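Local coordinates for protein alpha-glucosidase (Bacteroides thetaiotaomicron, PDB 5XFM) that hydrolyses beta-L-arabinopyranosides and alpha-galactosides, as a bifunctional glycoside hydrolase of family 97, at residues C197-G202 and N230-A235; Y317-S322 and V348-D353; G406-E411 and G434-R439; N459-Q464 and K496-N501; E556-D561 and D576-A581. The protein carries 1 engineered substitution. All blocks are in the same frame, centred on the assembly; numbering follows the deposited sequence.

Interaction 1. Residues C197-G202 and N230-A235; sequences CLFRIG and NLYTVA
Phe199 and Tyr232 bridge two strands, 197-200 and 231-235, whose backbones stay well apart: the nearest CA atoms of segments 197-202 and 230-235, those of Phe199 and Asn230, are 11.4 Å from each other. The gap is spanned by the two aromatic rings, each leaving its strand with CG beside the backbone N and anti to the carbonyl carbon (chi1 -63° for Phe199, -62° for Tyr232). The rings form an offset edge-to-face pair with planes at 63°. Phe199 turns its edge toward one face of Tyr232, near the rim of that ring and not over its middle, and Phe199 CE2 comes to 3.4 Å from Tyr232 CE1. The phenylalanine ring also stacks with Phe148, and both rings touch Thr154 of strand 153-156, so the pair is buried among neighbours. Strand 197-200 belongs to one large antiparallel sheet and strand 231-235 to another; side chains meeting between two such sheets form the core of a beta-sandwich, here consistent with the galactose mutarotase-like N-terminal domain of family 97.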
# COMPACT_ATOMS: atom_id res chain seq x y z
N CYS A 197 4.89 8.04 4.64
CA CYS A 197 6.03 8.41 5.46
C CYS A 197 5.65 8.54 6.93
O CYS A 197 4.79 9.35 7.28
CB CYS A 197 6.63 9.71 4.95
SG CYS A 197 7.15 9.63 3.23
N LEU A 198 6.31 7.76 7.79
CA LEU A 198 5.95 7.72 9.20
C LEU A 198 6.90 8.55 10.06
O LEU A 198 8.12 8.49 9.91
CB LEU A 198 5.93 6.27 9.71
CG LEU A 198 5.50 6.08 11.17
CD1 LEU A 198 4.08 6.62 11.41
CD2 LEU A 198 5.60 4.64 11.59
N PHE A 199 6.33 9.34 10.96
CA PHE A 199 7.09 10.20 11.84
C PHE A 199 6.67 9.97 13.28
O PHE A 199 5.48 9.87 13.58
CB PHE A 199 6.91 11.66 11.47
CG PHE A 199 7.41 12.02 10.10
CD1 PHE A 199 6.60 11.83 8.99
CD2 PHE A 199 8.66 12.58 9.93
CE1 PHE A 199 7.05 12.17 7.73
CE2 PHE A 199 9.11 12.93 8.67
CZ PHE A 199 8.31 12.73 7.57
N ARG A 200 7.65 9.86 14.17
CA ARG A 200 7.40 9.80 15.59
C ARG A 200 7.68 11.17 16.21
O ARG A 200 8.80 11.68 16.11
CB ARG A 200 8.23 8.72 16.26
CG ARG A 200 8.07 8.67 17.78
CD ARG A 200 8.69 7.41 18.37
NE ARG A 200 10.14 7.43 18.38
CZ ARG A 200 10.88 8.04 19.30
NH1 ARG A 200 10.27 8.70 20.29
NH2 ARG A 200 12.20 8.00 19.23
N ILE A 201 6.65 11.75 16.81
CA ILE A 201 6.73 13.10 17.37
C ILE A 201 7.19 13.05 18.83
O ILE A 201 6.46 13.43 19.74
CB ILE A 201 5.37 13.82 17.26
CG1 ILE A 201 4.73 13.54 15.89
CG2 ILE A 201 5.54 15.32 17.47
CD1 ILE A 201 5.53 14.07 14.71
N GLY A 202 8.42 12.57 19.04
CA GLY A 202 8.95 12.42 20.38
C GLY A 202 8.08 11.49 21.19
O GLY A 202 7.94 10.31 20.87
N ASN A 230 13.83 20.65 9.28
CA ASN A 230 12.59 19.96 9.65
C ASN A 230 11.46 19.97 8.62
O ASN A 230 10.33 19.60 8.95
CB ASN A 230 12.07 20.58 10.95
CG ASN A 230 11.90 22.08 10.84
OD1 ASN A 230 12.10 22.66 9.77
ND2 ASN A 230 11.50 22.72 11.93
N LEU A 231 11.74 20.39 7.40
CA LEU A 231 10.67 20.57 6.42
C LEU A 231 10.77 19.60 5.25
O LEU A 231 11.80 19.52 4.59
CB LEU A 231 10.64 22.01 5.89
CG LEU A 231 9.62 22.20 4.77
CD1 LEU A 231 8.21 22.06 5.31
CD2 LEU A 231 9.79 23.54 4.05
N TYR A 232 9.67 18.91 4.98
CA TYR A 232 9.58 18.03 3.82
C TYR A 232 8.60 18.62 2.84
O TYR A 232 7.48 18.93 3.21
CB TYR A 232 9.13 16.62 4.23
CG TYR A 232 10.08 15.93 5.16
CD1 TYR A 232 10.01 16.14 6.53
CD2 TYR A 232 11.07 15.08 4.68
CE1 TYR A 232 10.88 15.52 7.39
CE2 TYR A 232 11.94 14.45 5.53
CZ TYR A 232 11.84 14.67 6.89
OH TYR A 232 12.72 14.06 7.75
N THR A 233 9.01 18.77 1.59
CA THR A 233 8.17 19.38 0.56
C THR A 233 7.67 18.34 -0.44
O THR A 233 8.38 17.39 -0.79
CB THR A 233 8.92 20.50 -0.16
OG1 THR A 233 9.24 21.52 0.78
CG2 THR A 233 8.08 21.10 -1.28
N VAL A 234 6.43 18.49 -0.87
CA VAL A 234 5.87 17.65 -1.92
C VAL A 234 6.67 17.85 -3.20
O VAL A 234 6.77 18.96 -3.72
CB VAL A 234 4.39 17.98 -2.17
CG1 VAL A 234 3.88 17.21 -3.41
CG2 VAL A 234 3.56 17.64 -0.94
N ALA A 235 7.26 16.77 -3.70
CA ALA A 235 8.06 16.83 -4.91
C ALA A 235 7.40 16.06 -6.04
O ALA A 235 6.80 15.01 -5.81
CB ALA A 235 9.47 16.28 -4.65

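Interaction 2. Residues Y317-S322 and V348-D353; sequences YIDFAS and VEYARD
Tyr350 reaches from helix 341-353 across to Ile318 and Asp319 of helix 311-324. From CB the side chain runs out with CG anti to the backbone N (chi1 180°), which carries the ring over toward the neighbouring helix. On the way, CD2 meets Ile318 CG2 at 3.8 Å, and CE2 stays beside the same methyl while also nearing the aspartate. At the tip, OH donates to Asp319 OD1 over 2.6 Å, meeting the syn lone pair; that oxygen lies at the ring's edge, and the carboxylate is turned 55° from the ring plane. The helices run nearly parallel, at 18° with segment axes 9.8 Å apart, as expected for successive outer helices of a (beta/alpha) barrel, each following its own parallel strand. A phenylalanine here would probably keep the touch on Ile318 but leave Asp319 OD1 without its phenolic donor. Next to the tyrosine, Ile318 CG2 also lies 3.7 Å from Ala351 CA, and Ile318 CD1 is 3.9 Å from Ala351 CB. Lys354 makes a cation-pi contact with the Tyr350 ring.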
# COMPACT_ATOMS: atom_id res chain seq x y z
N TYR A 317 1.56 -26.99 -10.38
CA TYR A 317 1.07 -25.95 -9.47
C TYR A 317 -0.45 -25.75 -9.56
O TYR A 317 -1.08 -25.33 -8.59
CB TYR A 317 1.80 -24.63 -9.74
CG TYR A 317 2.99 -24.47 -8.82
CD1 TYR A 317 4.15 -25.19 -9.05
CD2 TYR A 317 2.94 -23.62 -7.72
CE1 TYR A 317 5.24 -25.07 -8.22
CE2 TYR A 317 4.04 -23.49 -6.88
CZ TYR A 317 5.19 -24.22 -7.14
OH TYR A 317 6.29 -24.11 -6.32
N ILE A 318 -1.02 -26.06 -10.72
CA ILE A 318 -2.47 -26.09 -10.86
C ILE A 318 -3.05 -27.20 -9.99
O ILE A 318 -4.04 -27.00 -9.28
CB ILE A 318 -2.86 -26.29 -12.34
CG1 ILE A 318 -2.64 -24.99 -13.12
CG2 ILE A 318 -4.30 -26.74 -12.46
CD1 ILE A 318 -2.72 -25.15 -14.62
N ASP A 319 -2.42 -28.37 -10.04
CA ASP A 319 -2.79 -29.50 -9.21
C ASP A 319 -2.67 -29.16 -7.73
O ASP A 319 -3.51 -29.54 -6.92
CB ASP A 319 -1.92 -30.73 -9.52
CG ASP A 319 -2.30 -31.40 -10.83
OD1 ASP A 319 -3.41 -31.15 -11.34
OD2 ASP A 319 -1.49 -32.20 -11.34
N PHE A 320 -1.59 -28.46 -7.39
CA PHE A 320 -1.32 -28.05 -6.02
C PHE A 320 -2.41 -27.08 -5.55
O PHE A 320 -2.89 -27.18 -4.42
CB PHE A 320 0.08 -27.43 -5.90
CG PHE A 320 0.45 -27.01 -4.51
CD1 PHE A 320 0.25 -27.86 -3.44
CD2 PHE A 320 1.01 -25.77 -4.26
CE1 PHE A 320 0.59 -27.48 -2.15
CE2 PHE A 320 1.35 -25.38 -2.97
CZ PHE A 320 1.14 -26.24 -1.92
N ALA A 321 -2.79 -26.15 -6.41
CA ALA A 321 -3.89 -25.24 -6.09
C ALA A 321 -5.16 -26.03 -5.84
O ALA A 321 -5.87 -25.77 -4.87
CB ALA A 321 -4.10 -24.24 -7.22
N SER A 322 -5.44 -27.00 -6.69
CA SER A 322 -6.62 -27.85 -6.52
C SER A 322 -6.60 -28.58 -5.18
O SER A 322 -7.61 -28.63 -4.48
CB SER A 322 -6.72 -28.86 -7.66
OG SER A 322 -7.97 -29.51 -7.63
N VAL A 348 -5.55 -23.69 -19.36
CA VAL A 348 -6.73 -23.08 -18.75
C VAL A 348 -7.85 -24.10 -18.59
O VAL A 348 -8.50 -24.16 -17.54
CB VAL A 348 -7.24 -21.87 -19.58
CG1 VAL A 348 -8.61 -21.41 -19.09
CG2 VAL A 348 -6.24 -20.71 -19.53
N GLU A 349 -8.08 -24.89 -19.63
CA GLU A 349 -9.09 -25.95 -19.59
C GLU A 349 -8.79 -26.95 -18.47
O GLU A 349 -9.67 -27.34 -17.70
CB GLU A 349 -9.16 -26.64 -20.94
CG GLU A 349 -9.91 -25.82 -21.97
CD GLU A 349 -9.75 -26.36 -23.38
OE1 GLU A 349 -8.71 -27.00 -23.66
OE2 GLU A 349 -10.66 -26.12 -24.20
N TYR A 350 -7.53 -27.36 -18.40
CA TYR A 350 -7.08 -28.30 -17.38
C TYR A 350 -7.32 -27.72 -15.98
O TYR A 350 -7.85 -28.40 -15.11
CB TYR A 350 -5.59 -28.62 -17.56
CG TYR A 350 -5.04 -29.59 -16.54
CD1 TYR A 350 -5.23 -30.96 -16.68
CD2 TYR A 350 -4.37 -29.13 -15.42
CE1 TYR A 350 -4.73 -31.85 -15.75
CE2 TYR A 350 -3.87 -30.01 -14.47
CZ TYR A 350 -4.06 -31.37 -14.64
OH TYR A 350 -3.57 -32.25 -13.70
N ALA A 351 -6.94 -26.46 -15.78
CA ALA A 351 -7.16 -25.77 -14.51
C ALA A 351 -8.64 -25.70 -14.14
O ALA A 351 -9.01 -25.89 -12.98
CB ALA A 351 -6.56 -24.37 -14.55
N ARG A 352 -9.48 -25.39 -15.13
CA ARG A 352 -10.92 -25.28 -14.90
C ARG A 352 -11.52 -26.63 -14.49
O ARG A 352 -12.40 -26.69 -13.63
CB ARG A 352 -11.64 -24.75 -16.14
CG ARG A 352 -13.16 -24.73 -15.99
CD ARG A 352 -13.84 -23.74 -16.93
NE ARG A 352 -13.29 -22.40 -16.79
CZ ARG A 352 -12.62 -21.76 -17.74
NH1 ARG A 352 -12.44 -22.33 -18.93
NH2 ARG A 352 -12.15 -20.54 -17.52
N ASP A 353 -11.04 -27.71 -15.09
CA ASP A 353 -11.53 -29.04 -14.72
C ASP A 353 -11.14 -29.38 -13.28
O ASP A 353 -11.76 -30.24 -12.64
CB ASP A 353 -11.00 -30.10 -15.69
CG ASP A 353 -11.48 -31.50 -15.33
OD1 ASP A 353 -12.71 -31.70 -15.25
OD2 ASP A 353 -10.62 -32.39 -15.11

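Interaction 3. Residues G406-E411 and G434-R439; sequences GGDKQE and GCTLPR
Asp408 and Thr436 meet through a single short bond: Thr436 OG1 donates to Asp408 OD1 at 2.7 Å, meeting the syn lone pair of that oxygen. The threonine is set for this by its rotamer, with OG1 anti to the backbone N (chi1 -170°) and CG2 lodged between N and the carbonyl carbon. The same hydroxyl oxygen accepts from Arg439 NH1, also at 2.7 Å, with an N-H...O angle of 146° and OG1 tilted somewhat from the guanidinium plane. Arg439 folds back over its own loop to get there, its chi2 of 138° standing away from the usual staggered values, and NH1 adds a weak bond to Leu437 O. Both segments follow parallel strands of the catalytic barrel, 399-403 and 429-432, and so lie at the C-terminal mouth where active sites of TIM barrels are found; Gly434 N bonds Glu452, a calcium ligand. The N-terminal domain reaches in here with Tyr173 and Glu211. A valine in place of Thr436 would probably leave Asp408 OD1 without its donor and Arg439 NH1 without one acceptor. Asp408 OD2 is taken by the hydroxyl of Tyr173. It stands 4.2 Å from Arg439 NH2, too far for a salt bridge; Arg439 NE pairs instead with Glu211.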
# COMPACT_ATOMS: atom_id res chain seq x y z
N GLY A 406 6.94 2.68 -15.74
CA GLY A 406 7.92 3.72 -16.03
C GLY A 406 8.09 4.87 -15.05
O GLY A 406 8.75 5.87 -15.35
N GLY A 407 7.47 4.79 -13.88
CA GLY A 407 7.67 5.81 -12.87
C GLY A 407 6.40 6.55 -12.50
O GLY A 407 5.30 6.03 -12.66
N ASP A 408 6.54 7.79 -12.02
CA ASP A 408 5.42 8.49 -11.40
C ASP A 408 4.81 9.56 -12.28
O ASP A 408 3.88 10.25 -11.87
CB ASP A 408 5.88 9.11 -10.06
CG ASP A 408 5.73 8.16 -8.88
OD1 ASP A 408 5.02 7.14 -8.99
OD2 ASP A 408 6.34 8.44 -7.82
N LYS A 409 5.35 9.72 -13.49
CA LYS A 409 4.84 10.75 -14.39
C LYS A 409 3.38 10.49 -14.76
O LYS A 409 2.93 9.34 -14.81
CB LYS A 409 5.70 10.83 -15.64
CG LYS A 409 7.06 11.46 -15.40
CD LYS A 409 7.90 11.45 -16.67
CE LYS A 409 9.16 12.29 -16.50
NZ LYS A 409 10.09 12.07 -17.64
N GLN A 410 2.66 11.58 -15.05
CA GLN A 410 1.25 11.54 -15.37
C GLN A 410 0.96 10.60 -16.56
O GLN A 410 -0.08 9.96 -16.61
CB GLN A 410 0.74 12.97 -15.65
CG GLN A 410 -0.70 13.04 -16.17
CD GLN A 410 -1.28 14.45 -16.15
OE1 GLN A 410 -0.58 15.43 -16.35
NE2 GLN A 410 -2.59 14.53 -15.96
N GLU A 411 1.89 10.52 -17.50
CA GLU A 411 1.86 9.58 -18.63
C GLU A 411 1.73 8.11 -18.15
O GLU A 411 1.00 7.28 -18.74
CB GLU A 411 3.13 9.78 -19.46
CG GLU A 411 3.33 8.84 -20.63
CD GLU A 411 4.35 9.39 -21.62
OE1 GLU A 411 4.29 10.60 -21.92
OE2 GLU A 411 5.22 8.61 -22.08
N GLY A 434 6.33 -3.94 -9.89
CA GLY A 434 7.36 -3.05 -10.39
C GLY A 434 6.78 -1.68 -10.56
O GLY A 434 6.97 -1.03 -11.59
N CYS A 435 6.07 -1.23 -9.52
CA CYS A 435 5.07 -0.19 -9.67
C CYS A 435 5.10 0.84 -8.56
O CYS A 435 5.88 0.73 -7.60
CB CYS A 435 3.67 -0.83 -9.71
SG CYS A 435 3.25 -1.75 -8.19
N THR A 436 4.25 1.84 -8.70
CA THR A 436 4.15 2.88 -7.70
C THR A 436 3.14 2.50 -6.62
O THR A 436 2.37 1.55 -6.78
CB THR A 436 3.74 4.20 -8.33
OG1 THR A 436 3.88 5.26 -7.37
CG2 THR A 436 2.30 4.14 -8.86
N LEU A 437 3.16 3.27 -5.53
CA LEU A 437 2.23 3.08 -4.43
C LEU A 437 0.80 3.28 -4.91
O LEU A 437 0.54 4.19 -5.70
CB LEU A 437 2.54 4.07 -3.30
CG LEU A 437 1.70 4.01 -2.03
CD1 LEU A 437 2.20 2.86 -1.18
CD2 LEU A 437 1.72 5.32 -1.24
N PRO A 438 -0.13 2.42 -4.46
CA PRO A 438 -1.55 2.62 -4.77
C PRO A 438 -2.09 3.81 -3.98
O PRO A 438 -1.72 3.99 -2.82
CB PRO A 438 -2.20 1.31 -4.32
CG PRO A 438 -1.31 0.83 -3.23
CD PRO A 438 0.08 1.21 -3.65
N ARG A 439 -2.91 4.63 -4.61
CA ARG A 439 -3.37 5.84 -3.95
C ARG A 439 -4.89 5.87 -3.85
O ARG A 439 -5.56 6.63 -4.55
CB ARG A 439 -2.82 7.06 -4.69
CG ARG A 439 -1.38 7.41 -4.28
CD ARG A 439 -0.57 7.77 -5.51
NE ARG A 439 0.75 8.34 -5.23
CZ ARG A 439 1.91 7.73 -5.46
NH1 ARG A 439 1.92 6.50 -5.96
NH2 ARG A 439 3.05 8.34 -5.20

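Interaction 4. Residues N459-Q464 and K496-N501; sequences NMVFNQ and KRLNRN
Leu498 and Val461 are tied by a water molecule that spends both its hydrogens on backbone carbonyls, one from each segment: it donates to Val461 O at 2.7 Å and to Leu498 O at 2.6 Å. The first carbonyl lies in the last turn of helix 458-462; the second belongs to the centre of an inverse gamma turn that ends the short strand 497-498. Beside the water, methyl groups pack against both side chains and backbone carbonyls. Leu498 pushes its CD2 methyl against the helix, 3.4 Å from Met460 O, while Met460 CB at 3.9 Å and Val461 CG2 at 4.1 Å also touch the same methyl. Val461 CG1, anti to the backbone N (chi1 -174°), is turned onto Leu498 O. The carbonyl of Met460 is bonded by Thr506 OG1, on the strand that pairs with 497-498, and Leu303 and Cys467 also pack on Leu498. Glu458, a calcium ligand, opens the same helix. Two acceptors with no proton between them could not bond directly; the water supplies both hydrogens, so the helix end and the turn are joined by polar contact as well as by a leucine methyl.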
# COMPACT_ATOMS: atom_id res chain seq x y z
N ASN A 459 12.79 -10.88 -2.84
CA ASN A 459 14.10 -10.43 -2.42
C ASN A 459 14.71 -11.41 -1.42
O ASN A 459 15.92 -11.62 -1.43
CB ASN A 459 14.00 -9.01 -1.83
CG ASN A 459 13.56 -7.99 -2.87
OD1 ASN A 459 12.45 -7.46 -2.81
ND2 ASN A 459 14.44 -7.69 -3.82
N MET A 460 13.87 -12.04 -0.61
CA MET A 460 14.36 -13.06 0.31
C MET A 460 14.93 -14.24 -0.47
O MET A 460 15.88 -14.88 -0.04
CB MET A 460 13.26 -13.52 1.27
CG MET A 460 12.78 -12.45 2.24
SD MET A 460 11.38 -13.05 3.21
CE MET A 460 12.05 -14.60 3.81
N VAL A 461 14.33 -14.54 -1.63
CA VAL A 461 14.88 -15.59 -2.48
C VAL A 461 16.20 -15.11 -3.06
O VAL A 461 17.15 -15.89 -3.20
CB VAL A 461 13.92 -15.99 -3.62
CG1 VAL A 461 14.47 -17.18 -4.39
CG2 VAL A 461 12.55 -16.32 -3.06
N PHE A 462 16.27 -13.82 -3.39
CA PHE A 462 17.45 -13.30 -4.07
C PHE A 462 18.66 -13.15 -3.15
O PHE A 462 19.79 -13.41 -3.56
CB PHE A 462 17.15 -11.94 -4.71
CG PHE A 462 16.07 -11.98 -5.75
CD1 PHE A 462 15.82 -13.14 -6.48
CD2 PHE A 462 15.31 -10.85 -6.02
CE1 PHE A 462 14.83 -13.17 -7.44
CE2 PHE A 462 14.32 -10.88 -6.98
CZ PHE A 462 14.08 -12.04 -7.69
N ASN A 463 18.41 -12.75 -1.91
CA ASN A 463 19.49 -12.28 -1.05
C ASN A 463 19.24 -12.60 0.42
O ASN A 463 18.18 -12.29 0.96
CB ASN A 463 19.68 -10.76 -1.26
CG ASN A 463 20.89 -10.18 -0.51
OD1 ASN A 463 21.37 -10.74 0.48
ND2 ASN A 463 21.37 -9.04 -0.99
N GLN A 464 20.24 -13.20 1.06
CA GLN A 464 20.18 -13.59 2.46
C GLN A 464 19.91 -12.41 3.38
O GLN A 464 19.32 -12.56 4.45
CB GLN A 464 21.50 -14.26 2.87
CG GLN A 464 21.50 -14.80 4.30
CD GLN A 464 20.47 -15.88 4.50
OE1 GLN A 464 20.27 -16.74 3.64
NE2 GLN A 464 19.78 -15.84 5.64
N LYS A 496 12.29 -24.17 4.15
CA LYS A 496 13.39 -23.72 5.01
C LYS A 496 14.52 -23.18 4.17
O LYS A 496 15.28 -22.31 4.60
CB LYS A 496 13.91 -24.85 5.89
CG LYS A 496 12.93 -25.37 6.91
CD LYS A 496 13.45 -26.67 7.50
CE LYS A 496 12.45 -27.29 8.46
NZ LYS A 496 12.46 -26.55 9.75
N ARG A 497 14.65 -23.72 2.96
CA ARG A 497 15.66 -23.24 2.04
C ARG A 497 14.99 -22.77 0.77
O ARG A 497 14.18 -23.49 0.17
CB ARG A 497 16.69 -24.34 1.74
CG ARG A 497 17.46 -24.79 2.97
CD ARG A 497 18.29 -23.66 3.56
NE ARG A 497 19.29 -23.16 2.62
CZ ARG A 497 20.47 -23.73 2.43
NH1 ARG A 497 20.81 -24.82 3.10
NH2 ARG A 497 21.33 -23.20 1.56
N LEU A 498 15.34 -21.56 0.34
CA LEU A 498 14.56 -20.88 -0.69
C LEU A 498 15.03 -21.22 -2.09
O LEU A 498 15.52 -20.35 -2.83
CB LEU A 498 14.58 -19.36 -0.48
CG LEU A 498 13.48 -18.82 0.44
CD1 LEU A 498 13.36 -19.62 1.73
CD2 LEU A 498 13.68 -17.33 0.74
N ASN A 499 14.89 -22.49 -2.44
CA ASN A 499 15.09 -22.98 -3.80
C ASN A 499 14.12 -24.13 -4.08
O ASN A 499 13.31 -24.48 -3.21
CB ASN A 499 16.55 -23.41 -4.01
CG ASN A 499 16.90 -24.72 -3.32
OD1 ASN A 499 16.17 -25.20 -2.45
ND2 ASN A 499 18.05 -25.27 -3.67
N ARG A 500 14.17 -24.70 -5.28
CA ARG A 500 13.17 -25.69 -5.68
C ARG A 500 13.19 -26.98 -4.84
O ARG A 500 12.13 -27.49 -4.48
CB ARG A 500 13.33 -26.04 -7.15
CG ARG A 500 12.32 -27.06 -7.65
CD ARG A 500 12.19 -27.01 -9.16
NE ARG A 500 11.31 -28.05 -9.67
CZ ARG A 500 10.79 -28.05 -10.89
NH1 ARG A 500 11.05 -27.04 -11.72
NH2 ARG A 500 9.99 -29.04 -11.28
N ASN A 501 14.37 -27.50 -4.54
CA ASN A 501 14.43 -28.76 -3.80
C ASN A 501 14.49 -28.57 -2.29
O ASN A 501 14.65 -29.53 -1.55
CB ASN A 501 15.62 -29.60 -4.28
CG ASN A 501 15.41 -30.15 -5.68
OD1 ASN A 501 16.22 -29.93 -6.58
ND2 ASN A 501 14.31 -30.86 -5.88
O HOH W 1 17.43 -18.53 -2.80

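Interaction 5. Residues E556-D561 and D576-A581; sequences ETRFVD and DTWYLA
Trp578 and the pair Glu556 and Arg558 make the dense part of this contact, though all three are partly exposed. The benzene end of the indole packs against the pair from one side: CH2 lies 3.8 Å from Arg558 CG and equally far from Glu556 CD, while CZ2 approaches Arg558 NH1 at 3.7 Å. The arginine chain bends at chi2 (-131°) and chi3 (-77°), so that one guanidinium face, toward its rim, receives Trp578 CH2; the planes are 57° apart, so the groups do not stack flat. In the guanidinium plane, NH1 forms a salt bridge with Glu556 OE2 at 2.6 Å, and Glu556 OE1 is held by Arg573 of the strand between. The other end is looser: buried Leu580 meets partly exposed Val560 through one methyl each, Val560 CG2 to Leu580 CD1 at 3.8 Å, beside a classic beta bulge at Val560 and Asp561 opposite Val569. Strands 556-560 and 577-581 are next-but-one neighbours in the C-terminal domain's antiparallel sheet, and their side chains reach over strand 567-574. With both carboxylate oxygens engaged by arginines, the negative charge of Glu556 is likely to be largely balanced where it borders the indole, so that the ring packs against a paired ion and not a lone one.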
# COMPACT_ATOMS: atom_id res chain seq x y z
N GLU A 556 -13.11 -6.13 9.36
CA GLU A 556 -12.67 -5.21 10.40
C GLU A 556 -11.23 -5.51 10.84
O GLU A 556 -10.78 -6.67 10.81
CB GLU A 556 -13.61 -5.29 11.61
CG GLU A 556 -13.36 -4.24 12.68
CD GLU A 556 -14.19 -4.48 13.93
OE1 GLU A 556 -15.12 -5.32 13.88
OE2 GLU A 556 -13.91 -3.84 14.96
N THR A 557 -10.50 -4.47 11.23
CA THR A 557 -9.13 -4.62 11.68
C THR A 557 -8.92 -3.81 12.95
O THR A 557 -9.24 -2.62 13.00
CB THR A 557 -8.12 -4.16 10.61
OG1 THR A 557 -8.20 -5.03 9.47
CG2 THR A 557 -6.69 -4.18 11.15
N ARG A 558 -8.37 -4.44 13.98
CA ARG A 558 -8.13 -3.74 15.23
C ARG A 558 -6.66 -3.88 15.64
O ARG A 558 -6.12 -4.99 15.71
CB ARG A 558 -9.07 -4.26 16.33
CG ARG A 558 -10.54 -4.01 16.00
CD ARG A 558 -11.32 -3.37 17.15
NE ARG A 558 -11.67 -4.30 18.22
CZ ARG A 558 -12.85 -4.91 18.32
NH1 ARG A 558 -13.79 -4.72 17.41
NH2 ARG A 558 -13.08 -5.74 19.33
N PHE A 559 -6.03 -2.73 15.89
CA PHE A 559 -4.66 -2.71 16.40
C PHE A 559 -4.67 -3.03 17.88
O PHE A 559 -5.38 -2.41 18.67
CB PHE A 559 -4.02 -1.34 16.14
CG PHE A 559 -2.64 -1.19 16.72
CD1 PHE A 559 -1.57 -1.91 16.20
CD2 PHE A 559 -2.40 -0.31 17.77
CE1 PHE A 559 -0.29 -1.77 16.74
CE2 PHE A 559 -1.13 -0.16 18.31
CZ PHE A 559 -0.07 -0.90 17.79
N VAL A 560 -3.89 -4.04 18.25
CA VAL A 560 -3.83 -4.51 19.63
C VAL A 560 -2.60 -3.98 20.35
O VAL A 560 -2.70 -3.39 21.42
CB VAL A 560 -3.83 -6.05 19.69
CG1 VAL A 560 -3.90 -6.53 21.13
CG2 VAL A 560 -4.99 -6.61 18.88
N ASP A 561 -1.43 -4.18 19.74
CA ASP A 561 -0.20 -3.68 20.34
C ASP A 561 0.92 -3.67 19.31
O ASP A 561 0.77 -4.24 18.24
CB ASP A 561 0.21 -4.52 21.55
CG ASP A 561 1.26 -3.84 22.41
OD1 ASP A 561 1.30 -2.59 22.42
OD2 ASP A 561 2.05 -4.55 23.07
N ASP A 576 -17.84 -13.69 11.47
CA ASP A 576 -17.91 -13.72 12.91
C ASP A 576 -16.61 -14.28 13.50
O ASP A 576 -16.48 -14.40 14.72
CB ASP A 576 -19.10 -14.58 13.35
CG ASP A 576 -20.39 -13.78 13.42
OD1 ASP A 576 -20.34 -12.58 13.73
OD2 ASP A 576 -21.45 -14.36 13.12
N THR A 577 -15.65 -14.59 12.64
CA THR A 577 -14.39 -15.20 13.08
C THR A 577 -13.27 -14.18 13.28
O THR A 577 -12.92 -13.43 12.36
CB THR A 577 -13.89 -16.25 12.08
OG1 THR A 577 -14.99 -17.06 11.65
CG2 THR A 577 -12.83 -17.13 12.72
N TRP A 578 -12.67 -14.19 14.47
CA TRP A 578 -11.55 -13.30 14.77
C TRP A 578 -10.21 -14.02 14.69
O TRP A 578 -10.05 -15.15 15.19
CB TRP A 578 -11.71 -12.66 16.15
CG TRP A 578 -12.55 -11.41 16.15
CD1 TRP A 578 -13.86 -11.30 16.53
CD2 TRP A 578 -12.13 -10.09 15.76
NE1 TRP A 578 -14.28 -10.00 16.39
CE2 TRP A 578 -13.24 -9.24 15.92
CE3 TRP A 578 -10.93 -9.55 15.29
CZ2 TRP A 578 -13.19 -7.88 15.63
CZ3 TRP A 578 -10.88 -8.20 15.00
CH2 TRP A 578 -12.00 -7.38 15.17
N TYR A 579 -9.26 -13.35 14.04
CA TYR A 579 -7.89 -13.81 13.90
C TYR A 579 -6.92 -12.81 14.53
O TYR A 579 -6.78 -11.69 14.05
CB TYR A 579 -7.53 -13.99 12.42
CG TYR A 579 -8.37 -14.97 11.63
CD1 TYR A 579 -9.67 -14.66 11.23
CD2 TYR A 579 -7.84 -16.20 11.23
CE1 TYR A 579 -10.43 -15.55 10.49
CE2 TYR A 579 -8.59 -17.09 10.49
CZ TYR A 579 -9.88 -16.77 10.12
OH TYR A 579 -10.63 -17.66 9.39
N LEU A 580 -6.24 -13.21 15.60
CA LEU A 580 -5.19 -12.37 16.15
C LEU A 580 -3.82 -12.90 15.73
O LEU A 580 -3.54 -14.10 15.82
CB LEU A 580 -5.28 -12.29 17.68
CG LEU A 580 -4.24 -11.34 18.29
CD1 LEU A 580 -4.89 -10.42 19.29
CD2 LEU A 580 -3.11 -12.11 18.93
N ALA A 581 -2.97 -12.01 15.24
CA ALA A 581 -1.65 -12.39 14.79
C ALA A 581 -0.61 -11.46 15.40
O ALA A 581 -0.82 -10.25 15.48
CB ALA A 581 -1.57 -12.37 13.28

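Interactions 2, 3 and 4 all belong to the catalytic barrel, at its outer helices, the loops beyond its strands and a helix beside the calcium site, whereas interaction 1 sits in the N-terminal sandwich and interaction 5 in the C-terminal sheet. No two share a strand or helix. Interactions 1, 3 and 4 are buried, yet differ: one purely aromatic, one a chain of polar side chains, one a leucine methyl plus water. Interaction 2 is half-buried, with its polar bond at the rim; interaction 5 is a surface contact in which a tryptophan packs on a salt bridge internal to one strand. Interactions 1 and 3 approach to about 7 Å between nearest atoms, near the junction of N-terminal domain and barrel.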